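Nitroreductase family protein (Lactobacillus plantarum, PDB 4QLX) is an FMN-dependent enone reductase that acts in the saturation pathway of polyunsaturated fatty acids, and probably reduces 10-oxo-11-octadecenoate to 10-oxooctadecanoate with NADH. Local coordinates at residues A[59-73]-A[83-95]. Numbering follows the deposited sequence.
With FMN (flavin mononucleotide), chain C.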
# COMPACT_ATOMS: atom_id res chain seq x y z
N HIS A 59 -13.01 -1.53 5.34
CA HIS A 59 -14.30 -2.11 5.00
C HIS A 59 -14.49 -2.02 3.50
O HIS A 59 -14.24 -0.97 2.90
CB HIS A 59 -15.45 -1.41 5.73
CG HIS A 59 -16.76 -2.10 5.57
ND1 HIS A 59 -17.19 -3.10 6.42
CD2 HIS A 59 -17.73 -1.97 4.63
CE1 HIS A 59 -18.37 -3.54 6.02
NE2 HIS A 59 -18.73 -2.87 4.94
N PHE A 60 -14.93 -3.11 2.89
CA PHE A 60 -15.03 -3.21 1.45
C PHE A 60 -16.48 -3.19 0.96
O PHE A 60 -17.33 -3.90 1.49
CB PHE A 60 -14.33 -4.49 0.99
CG PHE A 60 -12.92 -4.63 1.50
CD1 PHE A 60 -11.88 -3.94 0.89
CD2 PHE A 60 -12.63 -5.43 2.59
CE1 PHE A 60 -10.58 -4.05 1.36
CE2 PHE A 60 -11.34 -5.54 3.05
CZ PHE A 60 -10.31 -4.86 2.43
N VAL A 61 -16.78 -2.38 -0.05
CA VAL A 61 -18.10 -2.44 -0.66
C VAL A 61 -17.95 -2.75 -2.15
O VAL A 61 -17.37 -1.96 -2.89
CB VAL A 61 -18.89 -1.15 -0.46
CG1 VAL A 61 -20.26 -1.25 -1.14
CG2 VAL A 61 -19.04 -0.83 1.01
N VAL A 62 -18.44 -3.91 -2.57
CA VAL A 62 -18.27 -4.38 -3.94
C VAL A 62 -19.43 -3.91 -4.80
O VAL A 62 -20.60 -4.19 -4.50
CB VAL A 62 -18.15 -5.90 -4.03
CG1 VAL A 62 -18.03 -6.34 -5.50
CG2 VAL A 62 -16.95 -6.40 -3.22
N VAL A 63 -19.09 -3.20 -5.87
CA VAL A 63 -20.05 -2.68 -6.82
C VAL A 63 -19.83 -3.40 -8.14
O VAL A 63 -18.79 -3.20 -8.77
CB VAL A 63 -19.88 -1.16 -6.99
CG1 VAL A 63 -20.93 -0.59 -7.93
CG2 VAL A 63 -19.94 -0.46 -5.64
N ASP A 64 -20.75 -4.26 -8.56
CA ASP A 64 -20.52 -5.01 -9.79
C ASP A 64 -21.78 -5.31 -10.62
O ASP A 64 -21.78 -6.23 -11.46
CB ASP A 64 -19.81 -6.33 -9.46
CG ASP A 64 -20.72 -7.32 -8.78
OD1 ASP A 64 -21.76 -6.89 -8.22
OD2 ASP A 64 -20.41 -8.53 -8.81
N THR A 65 -22.85 -4.57 -10.38
CA THR A 65 -24.07 -4.70 -11.18
C THR A 65 -24.44 -3.35 -11.75
O THR A 65 -24.06 -2.31 -11.20
CB THR A 65 -25.26 -5.26 -10.34
OG1 THR A 65 -25.82 -4.22 -9.53
CG2 THR A 65 -24.84 -6.44 -9.48
N PRO A 66 -25.17 -3.34 -12.88
CA PRO A 66 -25.56 -2.05 -13.45
C PRO A 66 -26.33 -1.17 -12.47
O PRO A 66 -26.10 0.04 -12.41
CB PRO A 66 -26.44 -2.45 -14.64
CG PRO A 66 -25.87 -3.77 -15.07
CD PRO A 66 -25.50 -4.47 -13.78
N GLU A 67 -27.20 -1.78 -11.67
CA GLU A 67 -27.99 -1.05 -10.69
C GLU A 67 -27.12 -0.50 -9.55
O GLU A 67 -27.33 0.61 -9.06
CB GLU A 67 -29.10 -1.95 -10.13
CG GLU A 67 -30.07 -2.50 -11.17
CD GLU A 67 -29.55 -3.75 -11.88
OE1 GLU A 67 -28.50 -4.28 -11.45
OE2 GLU A 67 -30.19 -4.21 -12.85
N ALA A 68 -26.14 -1.29 -9.13
CA ALA A 68 -25.24 -0.85 -8.07
C ALA A 68 -24.35 0.29 -8.58
O ALA A 68 -24.06 1.24 -7.85
CB ALA A 68 -24.39 -2.02 -7.55
N LYS A 69 -23.95 0.20 -9.85
CA LYS A 69 -23.08 1.21 -10.45
C LYS A 69 -23.79 2.54 -10.55
O LYS A 69 -23.22 3.58 -10.26
CB LYS A 69 -22.61 0.76 -11.83
CG LYS A 69 -21.57 -0.34 -11.82
CD LYS A 69 -20.98 -0.58 -13.21
CE LYS A 69 -20.00 -1.75 -13.20
NZ LYS A 69 -19.39 -1.95 -14.55
N ALA A 70 -25.05 2.51 -10.96
CA ALA A 70 -25.83 3.74 -11.13
C ALA A 70 -25.99 4.44 -9.79
O ALA A 70 -25.94 5.67 -9.70
CB ALA A 70 -27.20 3.44 -11.76
N LYS A 71 -26.20 3.65 -8.74
CA LYS A 71 -26.30 4.17 -7.39
C LYS A 71 -24.95 4.70 -6.89
O LYS A 71 -24.87 5.75 -6.27
CB LYS A 71 -26.84 3.09 -6.45
CG LYS A 71 -26.76 3.45 -4.98
CD LYS A 71 -27.66 4.63 -4.64
CE LYS A 71 -28.08 4.56 -3.18
NZ LYS A 71 -28.76 5.81 -2.72
N PHE A 72 -23.90 3.93 -7.16
CA PHE A 72 -22.54 4.29 -6.78
C PHE A 72 -22.13 5.61 -7.44
O PHE A 72 -21.65 6.53 -6.78
CB PHE A 72 -21.60 3.15 -7.17
CG PHE A 72 -20.15 3.41 -6.89
CD1 PHE A 72 -19.70 3.61 -5.59
CD2 PHE A 72 -19.22 3.36 -7.91
CE1 PHE A 72 -18.35 3.81 -5.33
CE2 PHE A 72 -17.87 3.56 -7.65
CZ PHE A 72 -17.44 3.79 -6.35
N LYS A 73 -22.36 5.71 -8.75
CA LYS A 73 -21.96 6.90 -9.50
C LYS A 73 -22.52 8.21 -8.96
O LYS A 73 -21.99 9.28 -9.24
CB LYS A 73 -22.35 6.76 -10.97
CG LYS A 73 -21.47 5.78 -11.69
CD LYS A 73 -21.47 6.01 -13.18
CE LYS A 73 -22.81 5.70 -13.80
NZ LYS A 73 -22.66 5.61 -15.27
N GLN A 83 -14.09 4.33 -15.79
CA GLN A 83 -13.69 3.23 -14.92
C GLN A 83 -14.90 2.51 -14.32
O GLN A 83 -15.00 1.30 -14.40
CB GLN A 83 -12.79 3.73 -13.80
CG GLN A 83 -11.54 4.41 -14.27
CD GLN A 83 -11.62 5.92 -14.21
OE1 GLN A 83 -12.45 6.54 -14.89
NE2 GLN A 83 -10.76 6.52 -13.40
N VAL A 84 -15.82 3.27 -13.74
CA VAL A 84 -16.98 2.65 -13.10
C VAL A 84 -17.86 1.90 -14.11
O VAL A 84 -18.19 0.74 -13.89
CB VAL A 84 -17.83 3.67 -12.36
CG1 VAL A 84 -19.07 3.00 -11.80
CG2 VAL A 84 -17.02 4.32 -11.25
N ASP A 85 -18.20 2.56 -15.22
CA ASP A 85 -19.00 1.90 -16.26
C ASP A 85 -18.35 0.64 -16.82
O ASP A 85 -19.01 -0.38 -16.95
CB ASP A 85 -19.30 2.87 -17.41
CG ASP A 85 -20.26 3.96 -17.02
OD1 ASP A 85 -20.98 3.80 -16.00
OD2 ASP A 85 -20.32 4.99 -17.73
N SER A 86 -17.07 0.69 -17.16
CA SER A 86 -16.47 -0.45 -17.87
C SER A 86 -15.90 -1.54 -16.95
O SER A 86 -15.70 -2.67 -17.40
CB SER A 86 -15.36 0.02 -18.83
OG SER A 86 -14.31 0.68 -18.15
N ALA A 87 -15.64 -1.22 -15.69
CA ALA A 87 -15.02 -2.20 -14.80
C ALA A 87 -15.90 -3.42 -14.56
O ALA A 87 -17.13 -3.32 -14.51
CB ALA A 87 -14.66 -1.56 -13.46
N SER A 88 -15.26 -4.58 -14.43
CA SER A 88 -15.97 -5.79 -14.02
C SER A 88 -16.55 -5.58 -12.62
O SER A 88 -17.69 -5.93 -12.35
CB SER A 88 -15.05 -7.01 -14.02
OG SER A 88 -14.47 -7.24 -15.30
N ALA A 89 -15.75 -5.01 -11.73
CA ALA A 89 -16.22 -4.68 -10.39
C ALA A 89 -15.42 -3.52 -9.82
O ALA A 89 -14.25 -3.34 -10.16
CB ALA A 89 -16.12 -5.88 -9.47
N ILE A 90 -16.07 -2.71 -8.99
CA ILE A 90 -15.36 -1.70 -8.23
C ILE A 90 -15.38 -2.15 -6.77
O ILE A 90 -16.42 -2.57 -6.27
CB ILE A 90 -15.97 -0.30 -8.39
CG1 ILE A 90 -16.01 0.11 -9.87
CG2 ILE A 90 -15.19 0.74 -7.57
CD1 ILE A 90 -17.33 -0.26 -10.56
N VAL A 91 -14.23 -2.09 -6.12
CA VAL A 91 -14.17 -2.37 -4.70
C VAL A 91 -13.90 -1.06 -3.98
O VAL A 91 -12.79 -0.51 -4.05
CB VAL A 91 -13.10 -3.41 -4.37
CG1 VAL A 91 -12.97 -3.60 -2.85
CG2 VAL A 91 -13.42 -4.73 -5.07
N PHE A 92 -14.93 -0.52 -3.32
CA PHE A 92 -14.71 0.71 -2.59
C PHE A 92 -14.25 0.43 -1.17
O PHE A 92 -14.80 -0.44 -0.49
CB PHE A 92 -15.96 1.60 -2.55
CG PHE A 92 -15.65 2.99 -2.09
CD1 PHE A 92 -15.27 3.96 -3.00
CD2 PHE A 92 -15.65 3.30 -0.74
CE1 PHE A 92 -14.93 5.23 -2.58
CE2 PHE A 92 -15.31 4.57 -0.30
CZ PHE A 92 -14.95 5.53 -1.22
N ILE A 93 -13.25 1.18 -0.72
CA ILE A 93 -12.68 0.97 0.60
C ILE A 93 -13.01 2.14 1.52
O ILE A 93 -12.76 3.30 1.21
CB ILE A 93 -11.14 0.76 0.52
CG1 ILE A 93 -10.81 -0.25 -0.59
CG2 ILE A 93 -10.61 0.24 1.88
CD1 ILE A 93 -9.31 -0.41 -0.88
N ALA A 94 -13.62 1.81 2.65
CA ALA A 94 -13.94 2.82 3.65
C ALA A 94 -13.20 2.47 4.94
O ALA A 94 -12.93 1.30 5.20
CB ALA A 94 -15.44 2.90 3.88
N GLY A 95 -12.87 3.48 5.73
CA GLY A 95 -12.13 3.27 6.96
C GLY A 95 -13.07 3.07 8.12
O GLY A 95 -14.11 3.72 8.20
N1 FMN C . -7.04 8.18 -11.46
C2 FMN C . -8.19 8.69 -12.03
O2 FMN C . -8.38 8.60 -13.24
N3 FMN C . -9.15 9.30 -11.26
C4 FMN C . -8.96 9.40 -9.90
O4 FMN C . -9.80 9.95 -9.21
C4A FMN C . -7.80 8.90 -9.33
N5 FMN C . -7.62 9.01 -7.97
C5A FMN C . -6.50 8.51 -7.37
C6 FMN C . -6.39 8.65 -6.00
C7 FMN C . -5.28 8.14 -5.35
C7M FMN C . -5.15 8.28 -3.86
C8 FMN C . -4.28 7.52 -6.08
C8M FMN C . -3.11 6.99 -5.32
C9 FMN C . -4.40 7.37 -7.46
C9A FMN C . -5.52 7.88 -8.12
N10 FMN C . -5.69 7.78 -9.51
C10 FMN C . -6.84 8.29 -10.10
C1' FMN C . -4.67 7.12 -10.41
C2' FMN C . -3.44 8.04 -10.55
O2' FMN C . -3.71 9.13 -11.41
C3' FMN C . -2.20 7.29 -11.04
O3' FMN C . -1.81 6.38 -10.03
C4' FMN C . -0.99 8.19 -11.35
O4' FMN C . -1.24 9.09 -12.41
C5' FMN C . 0.22 7.34 -11.69
O5' FMN C . -0.04 6.51 -12.80
P FMN C . 0.08 4.90 -12.65
O1P FMN C . -0.31 4.32 -14.00
O2P FMN C . -0.87 4.42 -11.57
O3P FMN C . 1.49 4.49 -12.30
O HOH W 1 -19.66 -5.06 -13.86
O HOH W 2 -21.80 7.23 -17.49
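Val61 and Phe92 form the middle of three hydrogen-bonded antiparallel pairs, flanked by His59 with Ala94 and Val63 with Ile90, and six N-H...O=C bonds of 2.8 to 2.9 Å between their backbone N and O atoms join strands 59-63 and 89-95. Beyond the sheet, Lys69 and Lys73 supply the polar contacts. The Lys69 chain, extended beyond CG (chi2 -171°), slides past Val84 and brings NZ to the end of helix 83-86, 2.6 Å from Ala87 O, in the plane of that carbonyl, and 2.9 Å from Asp85 O, well above the plane of Asp85's own carbonyl; a weaker bond reaches Val84 O. With an alanine here, the carbonyls of Asp85 and Ala87 would probably lose their shared ammonium donor, and the end of helix 83-86 its tie to helix 66-72. One turn on, Lys73 NZ makes a salt bridge to the syn lone pair of Asp85 OD1 (2.6 Å), and a water links NZ to OD2. Apolar contacts centre on Phe72: Val84 meets the ring edge (CG2 to CE2 3.8 Å), and Phe92, its side chain at about a right angle, sets CD1 at that edge, 3.9 Å from Phe72 CE1. On the sheet's opposite face, the Phe60 ring packs against Val91 and Ile93. Gln83 reaches the flavin, NE2 3.2 Å from FMN O2. Helix 36-46 covers Phe60 and Val62, helix 177-181 touches Phe72 and Phe92, and in the four-stranded antiparallel sheet of this nitroreductase-family chain 89-96 lies between outermost strand 58-63 and strand 188-197.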